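Side-chain contacts in branched-chain-amino-acid aminotransferase (Pseudomonas aeruginosa, PDB 6NST), which transfers amino groups between leucine, isoleucine or valine and 2-oxoglutarate, a pyridoxal-phosphate-dependent step in branched-chain amino-acid biosynthesis: residues T59-D64 / N218-N223; T144-R149 / L172-S177; I166-A171 / E194-N199. The protein carries 1 engineered substitution. One frame throughout, in Å; residues are numbered along the deposited sequence.

Interaction 1: T59-D64 / N218-N223. With SO4 (sulfate ion), chain G.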
loop_
_atom_site.group_PDB
_atom_site.type_symbol
_atom_site.label_atom_id
_atom_site.label_comp_id
_atom_site.label_asym_id
_atom_site.label_seq_id
_atom_site.Cartn_x
_atom_site.Cartn_y
_atom_site.Cartn_z
ATOM N N THR A 59 -5.141 -17.610 29.663
ATOM C CA THR A 59 -5.566 -18.919 29.183
ATOM C C THR A 59 -6.577 -18.785 28.051
ATOM O O THR A 59 -6.525 -19.541 27.074
ATOM C CB THR A 59 -6.146 -19.738 30.339
ATOM O OG1 THR A 59 -5.120 -19.992 31.307
ATOM C CG2 THR A 59 -6.701 -21.064 29.839
ATOM N N ASP A 60 -7.495 -17.820 28.158
ATOM C CA ASP A 60 -8.469 -17.600 27.091
ATOM C C ASP A 60 -7.788 -17.137 25.810
ATOM O O ASP A 60 -8.191 -17.528 24.710
ATOM C CB ASP A 60 -9.517 -16.577 27.530
ATOM C CG ASP A 60 -10.550 -17.162 28.471
ATOM O OD1 ASP A 60 -10.589 -18.401 28.622
ATOM O OD2 ASP A 60 -11.324 -16.376 29.059
ATOM N N ARG A 61 -6.759 -16.296 25.931
ATOM C CA ARG A 61 -6.055 -15.841 24.739
ATOM C C ARG A 61 -5.240 -16.964 24.116
ATOM O O ARG A 61 -5.092 -17.012 22.888
ATOM C CB ARG A 61 -5.159 -14.650 25.072
ATOM C CG ARG A 61 -4.643 -13.919 23.845
ATOM C CD ARG A 61 -3.980 -12.611 24.224
ATOM N NE ARG A 61 -2.759 -12.813 24.997
ATOM C CZ ARG A 61 -2.007 -11.826 25.472
ATOM N NH1 ARG A 61 -0.909 -12.100 26.165
ATOM N NH2 ARG A 61 -2.353 -10.563 25.252
ATOM N N LEU A 62 -4.713 -17.877 24.936
ATOM C CA LEU A 62 -4.015 -19.036 24.391
ATOM C C LEU A 62 -4.951 -19.880 23.534
ATOM O O LEU A 62 -4.591 -20.286 22.422
ATOM C CB LEU A 62 -3.417 -19.874 25.520
ATOM C CG LEU A 62 -2.477 -20.996 25.077
ATOM C CD1 LEU A 62 -1.189 -20.421 24.497
ATOM C CD2 LEU A 62 -2.179 -21.947 26.227
ATOM N N PHE A 63 -6.163 -20.144 24.029
ATOM C CA PHE A 63 -7.125 -20.916 23.250
ATOM C C PHE A 63 -7.637 -20.128 22.053
ATOM O O PHE A 63 -7.903 -20.714 20.996
ATOM C CB PHE A 63 -8.282 -21.366 24.144
ATOM C CG PHE A 63 -7.965 -22.582 24.967
ATOM C CD1 PHE A 63 -7.076 -22.509 26.026
ATOM C CD2 PHE A 63 -8.552 -23.805 24.675
ATOM C CE1 PHE A 63 -6.778 -23.632 26.782
ATOM C CE2 PHE A 63 -8.260 -24.932 25.429
ATOM C CZ PHE A 63 -7.371 -24.844 26.482
ATOM N N ASP A 64 -7.774 -18.807 22.194
ATOM C CA ASP A 64 -8.061 -17.961 21.039
ATOM C C ASP A 64 -6.963 -18.080 19.990
ATOM O O ASP A 64 -7.242 -18.255 18.798
ATOM C CB ASP A 64 -8.221 -16.505 21.478
ATOM C CG ASP A 64 -9.614 -16.196 21.981
ATOM O OD1 ASP A 64 -10.456 -17.117 22.014
ATOM O OD2 ASP A 64 -9.870 -15.026 22.337
ATOM N N ASN A 218 -3.565 -6.993 20.970
ATOM C CA ASN A 218 -4.524 -6.624 22.012
ATOM C C ASN A 218 -3.961 -7.092 23.351
ATOM O O ASN A 218 -4.357 -8.118 23.910
ATOM C CB ASN A 218 -5.890 -7.241 21.724
ATOM C CG ASN A 218 -6.999 -6.631 22.561
ATOM O OD1 ASN A 218 -6.747 -5.973 23.570
ATOM N ND2 ASN A 218 -8.241 -6.852 22.145
ATOM N N GLY A 219 -3.012 -6.318 23.871
ATOM C CA GLY A 219 -2.291 -6.735 25.060
ATOM C C GLY A 219 -3.175 -6.734 26.295
ATOM O O GLY A 219 -3.968 -5.818 26.522
ATOM N N ILE A 220 -3.031 -7.785 27.104
ATOM C CA ILE A 220 -3.788 -7.880 28.347
ATOM C C ILE A 220 -3.394 -6.758 29.298
ATOM O O ILE A 220 -4.248 -6.179 29.978
ATOM C CB ILE A 220 -3.596 -9.267 28.983
ATOM C CG1 ILE A 220 -4.227 -10.345 28.097
ATOM C CG2 ILE A 220 -4.185 -9.310 30.389
ATOM C CD1 ILE A 220 -4.083 -11.748 28.639
ATOM N N THR A 221 -2.102 -6.422 29.353
ATOM C CA THR A 221 -1.664 -5.304 30.182
ATOM C C THR A 221 -2.226 -3.989 29.661
ATOM O O THR A 221 -2.580 -3.101 30.446
ATOM C CB THR A 221 -0.138 -5.247 30.231
ATOM O OG1 THR A 221 0.382 -6.542 30.554
ATOM C CG2 THR A 221 0.327 -4.245 31.281
ATOM N N ARG A 222 -2.305 -3.845 28.338
ATOM C CA ARG A 222 -2.977 -2.689 27.758
ATOM C C ARG A 222 -4.435 -2.629 28.196
ATOM O O ARG A 222 -4.952 -1.552 28.510
ATOM C CB ARG A 222 -2.871 -2.743 26.234
ATOM C CG ARG A 222 -3.696 -1.702 25.504
ATOM C CD ARG A 222 -3.730 -1.998 24.011
ATOM N NE ARG A 222 -4.389 -0.936 23.260
ATOM C CZ ARG A 222 -5.702 -0.857 23.074
ATOM N NH1 ARG A 222 -6.506 -1.781 23.587
ATOM N NH2 ARG A 222 -6.210 0.148 22.374
ATOM N N ASN A 223 -5.107 -3.782 28.241
ATOM C CA ASN A 223 -6.508 -3.809 28.652
ATOM C C ASN A 223 -6.662 -3.441 30.122
ATOM O O ASN A 223 -7.646 -2.796 30.505
ATOM C CB ASN A 223 -7.111 -5.186 28.377
ATOM C CG ASN A 223 -8.577 -5.267 28.761
ATOM O OD1 ASN A 223 -8.915 -5.508 29.920
ATOM N ND2 ASN A 223 -9.455 -5.068 27.785
HETATM S S SO4 G . 0.695 -8.494 27.091
HETATM O O1 SO4 G . -0.544 -9.241 26.889
HETATM O O2 SO4 G . 1.712 -9.380 27.641
HETATM O O3 SO4 G . 1.159 -7.954 25.814
HETATM O O4 SO4 G . 0.450 -7.398 28.023
HETATM O O HOH W 1 -4.164 -10.014 22.421
#
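R61 NH2 reaches across to I220, and the two residues share one sulfate oxygen. The guanidinium forks around this oxygen with its outer edge, in its own plane: R61 NH2 lies 2.8 Å and R61 NH1 3.0 Å from sulfate O1. The backbone N of I220 gives sulfate O1 a third hydrogen bond, 2.9 Å long and bent to 148°. A second sulfate oxygen, O4, is held by T221, whose backbone N lies 3.0 Å and whose OG1 lies 2.7 Å from it. I220 CG1 sits 3.4 Å above one face of the R61 guanidinium, offset toward its rim. R61 NH2 also makes a weak hydrogen bond to N218 O (3.4 Å, 135°). Behind this first shell, R61 leaves helix 55-68 with CG beside the carbonyl carbon (chi1 -167°) and bends at chi3, while a salt bridge from NE to E39 OE1 limits rotation of the group. G219, next to the sulfate, occupies the N-cap position of helix 220-231, and T257 OG1 also hydrogen-bonds the anion. The side chain of K160, the probable cofactor-bearing lysine, lies about 4 Å from that of R61. Arginine, helix-start N-H groups and threonine hydroxyls form the phosphate cup known for class-IV aminotransferases, so the sulfate probably marks where the phosphate of pyridoxal phosphate would sit, its charge balanced by R61 and the positive helix end.

Interaction 2: T144-R149 / L172-S177; sequences TSSFTR and LQEAIS
The carboxylate of E174 meets S146 with both oxygens, each on its syn side, so that one residue supplies both a backbone and a side-chain donor. S146 N bonds E174 OE1 at 3.0 Å and 153°, lying somewhat out of the carboxylate plane; S146 OG bonds E174 OE2 at a short 2.5 Å and is likewise tilted from the plane. E174 can span the gap because its chain runs extended from the helix, with CG turned away from the backbone N (chi1 176°) and no bend at chi2. In S146, OG stands between the backbone N and the carbonyl carbon, which sets it beside its own N-H and lets both donors face E174. The F147 ring crosses the carboxylate obliquely, the planes 69° apart, with F147 CD2 3.6 Å from E174 OE1. These contacts lie within a beta-alpha-beta crossover: strand 140-145 and strand 182-186 run parallel, helix 166-177 connects them, and E174 reaches from the helix to the corner where the chain leaves the first strand. That corner is shaped by an ST turn in which S145 OG accepts from F147 N at 3.0 Å, near the edge of the F147 ring and in its plane; the same OG lies 3.3 Å from E174 OE1. R243 of a neighbouring subunit binds S146 OG through NH1 and makes a cation-pi contact with F147. From another subunit, N153 ND2 bonds the carbonyl O of S146.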
loop_
_atom_site.group_PDB
_atom_site.type_symbol
_atom_site.label_atom_id
_atom_site.label_comp_id
_atom_site.label_asym_id
_atom_site.label_seq_id
_atom_site.Cartn_x
_atom_site.Cartn_y
_atom_site.Cartn_z
ATOM N N THR A 144 12.718 4.293 16.631
ATOM C CA THR A 144 11.721 3.756 15.715
ATOM C C THR A 144 12.358 2.695 14.823
ATOM O O THR A 144 13.419 2.919 14.232
ATOM C CB THR A 144 11.116 4.869 14.864
ATOM O OG1 THR A 144 10.547 5.869 15.718
ATOM C CG2 THR A 144 10.033 4.314 13.954
ATOM N N SER A 145 11.712 1.535 14.737
ATOM C CA SER A 145 12.263 0.418 13.984
ATOM C C SER A 145 12.144 0.655 12.485
ATOM O O SER A 145 11.122 1.146 11.996
ATOM C CB SER A 145 11.543 -0.878 14.360
ATOM O OG SER A 145 11.956 -1.951 13.531
ATOM N N SER A 146 13.202 0.298 11.753
ATOM C CA SER A 146 13.159 0.305 10.298
ATOM C C SER A 146 12.445 -0.914 9.735
ATOM O O SER A 146 12.173 -0.954 8.531
ATOM C CB SER A 146 14.575 0.379 9.719
ATOM O OG SER A 146 15.281 -0.833 9.937
ATOM N N PHE A 147 12.148 -1.906 10.572
ATOM C CA PHE A 147 11.344 -3.048 10.166
ATOM C C PHE A 147 9.869 -2.720 10.361
ATOM O O PHE A 147 9.463 -2.265 11.435
ATOM C CB PHE A 147 11.715 -4.295 10.973
ATOM C CG PHE A 147 13.131 -4.747 10.776
ATOM C CD1 PHE A 147 13.460 -5.602 9.737
ATOM C CD2 PHE A 147 14.132 -4.325 11.635
ATOM C CE1 PHE A 147 14.762 -6.021 9.553
ATOM C CE2 PHE A 147 15.437 -4.741 11.456
ATOM C CZ PHE A 147 15.752 -5.591 10.416
ATOM N N THR A 148 9.075 -2.952 9.320
ATOM C CA THR A 148 7.643 -2.704 9.401
ATOM C C THR A 148 6.967 -3.785 10.238
ATOM O O THR A 148 7.298 -4.968 10.133
ATOM C CB THR A 148 7.043 -2.663 7.996
ATOM O OG1 THR A 148 7.727 -1.675 7.216
ATOM C CG2 THR A 148 5.568 -2.321 8.047
ATOM N N ARG A 149 6.026 -3.369 11.082
ATOM C CA ARG A 149 5.309 -4.307 11.933
ATOM C C ARG A 149 4.397 -5.202 11.087
ATOM O O ARG A 149 4.145 -4.944 9.908
ATOM C CB ARG A 149 4.512 -3.551 13.000
ATOM C CG ARG A 149 4.075 -4.388 14.204
ATOM C CD ARG A 149 5.229 -5.186 14.795
ATOM N NE ARG A 149 4.838 -5.901 16.009
ATOM C CZ ARG A 149 5.641 -6.710 16.693
ATOM N NH1 ARG A 149 6.886 -6.918 16.284
ATOM N NH2 ARG A 149 5.200 -7.316 17.787
ATOM N N LEU A 172 14.146 -5.455 17.919
ATOM C CA LEU A 172 14.796 -5.220 19.204
ATOM C C LEU A 172 16.309 -5.151 19.045
ATOM O O LEU A 172 16.961 -4.271 19.619
ATOM C CB LEU A 172 14.413 -6.311 20.207
ATOM C CG LEU A 172 15.101 -6.195 21.574
ATOM C CD1 LEU A 172 14.749 -4.874 22.245
ATOM C CD2 LEU A 172 14.758 -7.372 22.480
ATOM N N GLN A 173 16.881 -6.068 18.262
ATOM C CA GLN A 173 18.319 -6.043 18.021
ATOM C C GLN A 173 18.742 -4.746 17.340
ATOM O O GLN A 173 19.807 -4.197 17.644
ATOM C CB GLN A 173 18.731 -7.253 17.181
ATOM C CG GLN A 173 20.227 -7.356 16.956
ATOM C CD GLN A 173 21.010 -7.345 18.255
ATOM O OE1 GLN A 173 20.637 -8.005 19.225
ATOM N NE2 GLN A 173 22.098 -6.583 18.284
ATOM N N GLU A 174 17.918 -4.238 16.420
ATOM C CA GLU A 174 18.237 -2.970 15.772
ATOM C C GLU A 174 18.254 -1.829 16.778
ATOM O O GLU A 174 19.162 -0.989 16.763
ATOM C CB GLU A 174 17.235 -2.671 14.656
ATOM C CG GLU A 174 17.454 -1.309 14.003
ATOM C CD GLU A 174 16.392 -0.959 12.979
ATOM O OE1 GLU A 174 15.215 -1.321 13.188
ATOM O OE2 GLU A 174 16.739 -0.321 11.964
ATOM N N ALA A 175 17.253 -1.779 17.661
ATOM C CA ALA A 175 17.194 -0.715 18.655
ATOM C C ALA A 175 18.378 -0.777 19.608
ATOM O O ALA A 175 18.883 0.265 20.040
ATOM C CB ALA A 175 15.881 -0.795 19.431
ATOM N N ILE A 176 18.838 -1.983 19.939
ATOM C CA ILE A 176 19.973 -2.119 20.846
ATOM C C ILE A 176 21.269 -1.728 20.145
ATOM O O ILE A 176 22.094 -0.997 20.704
ATOM C CB ILE A 176 20.031 -3.551 21.409
ATOM C CG1 ILE A 176 18.798 -3.822 22.275
ATOM C CG2 ILE A 176 21.307 -3.763 22.202
ATOM C CD1 ILE A 176 18.729 -5.234 22.823
ATOM N N SER A 177 21.464 -2.192 18.906
ATOM C CA SER A 177 22.669 -1.836 18.162
ATOM C C SER A 177 22.736 -0.346 17.854
ATOM O O SER A 177 23.819 0.164 17.553
ATOM C CB SER A 177 22.751 -2.642 16.863
ATOM O OG SER A 177 21.658 -2.357 16.006
#

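Interaction 3: I166-A171 / E194-N199; sequences INSMLA and EGSGEN
S168 OG is held by two partners: it donates to the carbonyl O of S196 at 2.8 Å, and R149 NH1 donates to it. The bond to S196 has a reciprocal, for S196 OG donates to the carbonyl O of S168, also at 2.8 Å. This pair of serines joins helix 166-177, the connecting helix of a beta-alpha-beta unit, to the turn that follows strand 192-195 of the mixed sheet that also holds strands 140-145 and 182-186. The two bonds differ in geometry. S168 OG approaches the S196 carbonyl in its plane, with a C=O...donor angle of 157°. S196 OG instead stands above the plane of the S168 carbonyl and comes in at 108°. S168 OG lies beside its own backbone N (chi1 -58°), whereas S196 OG, opposite its own N, is thereby turned toward S168 O. Both serines are buried, and each hydroxyl has a main-chain oxygen of the other as its acceptor. R149 adds further bonds, with NE salt-bridged to E194 OE2 and NH2 weakly bonded to S196 O. At their closest, the side chains meet where S168 CB packs 3.3 Å from S196 OG.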
loop_
_atom_site.group_PDB
_atom_site.type_symbol
_atom_site.label_atom_id
_atom_site.label_comp_id
_atom_site.label_asym_id
_atom_site.label_seq_id
_atom_site.Cartn_x
_atom_site.Cartn_y
_atom_site.Cartn_z
ATOM N N ILE A 166 9.795 -13.364 15.009
ATOM C CA ILE A 166 11.028 -13.017 14.308
ATOM C C ILE A 166 11.112 -11.508 14.121
ATOM O O ILE A 166 12.167 -10.896 14.326
ATOM C CB ILE A 166 11.106 -13.753 12.958
ATOM C CG1 ILE A 166 11.248 -15.259 13.168
ATOM C CG2 ILE A 166 12.257 -13.214 12.121
ATOM C CD1 ILE A 166 11.315 -16.037 11.874
ATOM N N ASN A 167 9.993 -10.886 13.743
ATOM C CA ASN A 167 9.977 -9.450 13.490
ATOM C C ASN A 167 10.307 -8.662 14.752
ATOM O O ASN A 167 10.968 -7.620 14.686
ATOM C CB ASN A 167 8.610 -9.048 12.934
ATOM C CG ASN A 167 8.540 -7.585 12.552
ATOM O OD1 ASN A 167 8.041 -6.758 13.315
ATOM N ND2 ASN A 167 9.038 -7.257 11.364
ATOM N N SER A 168 9.861 -9.148 15.911
ATOM C CA SER A 168 10.192 -8.487 17.169
ATOM C C SER A 168 11.678 -8.607 17.483
ATOM O O SER A 168 12.294 -7.649 17.964
ATOM C CB SER A 168 9.352 -9.073 18.305
ATOM O OG SER A 168 7.967 -8.929 18.041
ATOM N N MET A 169 12.272 -9.773 17.216
ATOM C CA MET A 169 13.698 -9.953 17.473
ATOM C C MET A 169 14.542 -9.095 16.540
ATOM O O MET A 169 15.554 -8.522 16.961
ATOM C CB MET A 169 14.080 -11.426 17.328
ATOM C CG MET A 169 13.505 -12.332 18.400
ATOM S SD MET A 169 14.059 -14.036 18.203
ATOM C CE MET A 169 15.834 -13.831 18.332
ATOM N N LEU A 170 14.149 -9.006 15.267
ATOM C CA LEU A 170 14.884 -8.169 14.324
ATOM C C LEU A 170 14.848 -6.707 14.747
ATOM O O LEU A 170 15.857 -5.998 14.646
ATOM C CB LEU A 170 14.308 -8.335 12.916
ATOM C CG LEU A 170 14.527 -9.703 12.264
ATOM C CD1 LEU A 170 13.811 -9.792 10.923
ATOM C CD2 LEU A 170 16.015 -9.976 12.098
ATOM N N ALA A 171 13.698 -6.246 15.242
ATOM C CA ALA A 171 13.547 -4.847 15.625
ATOM C C ALA A 171 14.232 -4.542 16.950
ATOM O O ALA A 171 14.835 -3.474 17.105
ATOM C CB ALA A 171 12.067 -4.485 15.701
ATOM N N GLU A 194 3.098 -0.437 18.138
ATOM C CA GLU A 194 3.471 -0.944 19.454
ATOM C C GLU A 194 4.992 -0.930 19.556
ATOM O O GLU A 194 5.695 -0.529 18.623
ATOM C CB GLU A 194 2.914 -2.353 19.671
ATOM C CG GLU A 194 3.191 -3.302 18.511
ATOM C CD GLU A 194 2.565 -4.669 18.704
ATOM O OE1 GLU A 194 2.117 -4.970 19.830
ATOM O OE2 GLU A 194 2.519 -5.443 17.724
ATOM N N GLY A 195 5.493 -1.367 20.706
ATOM C CA GLY A 195 6.893 -1.692 20.850
ATOM C C GLY A 195 7.185 -3.061 20.266
ATOM O O GLY A 195 6.339 -3.700 19.637
ATOM N N SER A 196 8.419 -3.519 20.483
ATOM C CA SER A 196 8.793 -4.844 19.998
ATOM C C SER A 196 7.942 -5.933 20.637
ATOM O O SER A 196 7.655 -6.952 19.999
ATOM C CB SER A 196 10.274 -5.105 20.262
ATOM O OG SER A 196 10.651 -6.406 19.851
ATOM N N GLY A 197 7.528 -5.738 21.885
ATOM C CA GLY A 197 6.652 -6.681 22.553
ATOM C C GLY A 197 5.793 -6.023 23.613
ATOM O O GLY A 197 5.341 -6.682 24.552
ATOM N N GLU A 198 5.569 -4.716 23.473
ATOM C CA GLU A 198 4.776 -3.952 24.425
ATOM C C GLU A 198 3.831 -3.030 23.672
ATOM O O GLU A 198 4.155 -2.540 22.588
ATOM C CB GLU A 198 5.651 -3.105 25.367
ATOM C CG GLU A 198 6.843 -3.824 25.974
ATOM C CD GLU A 198 8.052 -3.827 25.058
ATOM O OE1 GLU A 198 8.002 -3.169 23.995
ATOM O OE2 GLU A 198 9.053 -4.489 25.401
ATOM N N ASN A 199 2.660 -2.795 24.256
ATOM C CA ASN A 199 1.775 -1.751 23.763
ATOM C C ASN A 199 2.270 -0.392 24.242
ATOM O O ASN A 199 2.857 -0.268 25.322
ATOM C CB ASN A 199 0.337 -1.986 24.231
ATOM C CG ASN A 199 -0.329 -3.146 23.511
ATOM O OD1 ASN A 199 -0.315 -4.282 23.988
ATOM N ND2 ASN A 199 -0.917 -2.863 22.355
#

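How the interactions relate
Along the chain the segments run 59-64, 144-149, 166-171, 172-177, 194-199, 218-223: interaction 1 brackets the others, and interactions 2 and 3 alternate. Those two have centres 8 Å apart, share helix 166-177 and reach the same mixed sheet, and R149, from a segment of interaction 2, bonds to both segments of interaction 3. Both touch the same neighbouring subunit, so this part of the fold sits at a subunit interface. Interaction 1 lies about 17 Å centre to centre from interaction 3 and 24 Å from interaction 2. N199, in a segment of interaction 3, nevertheless packs against G219 and R222 of interaction 1, so the sulfate-binding helix start adjoins that turn.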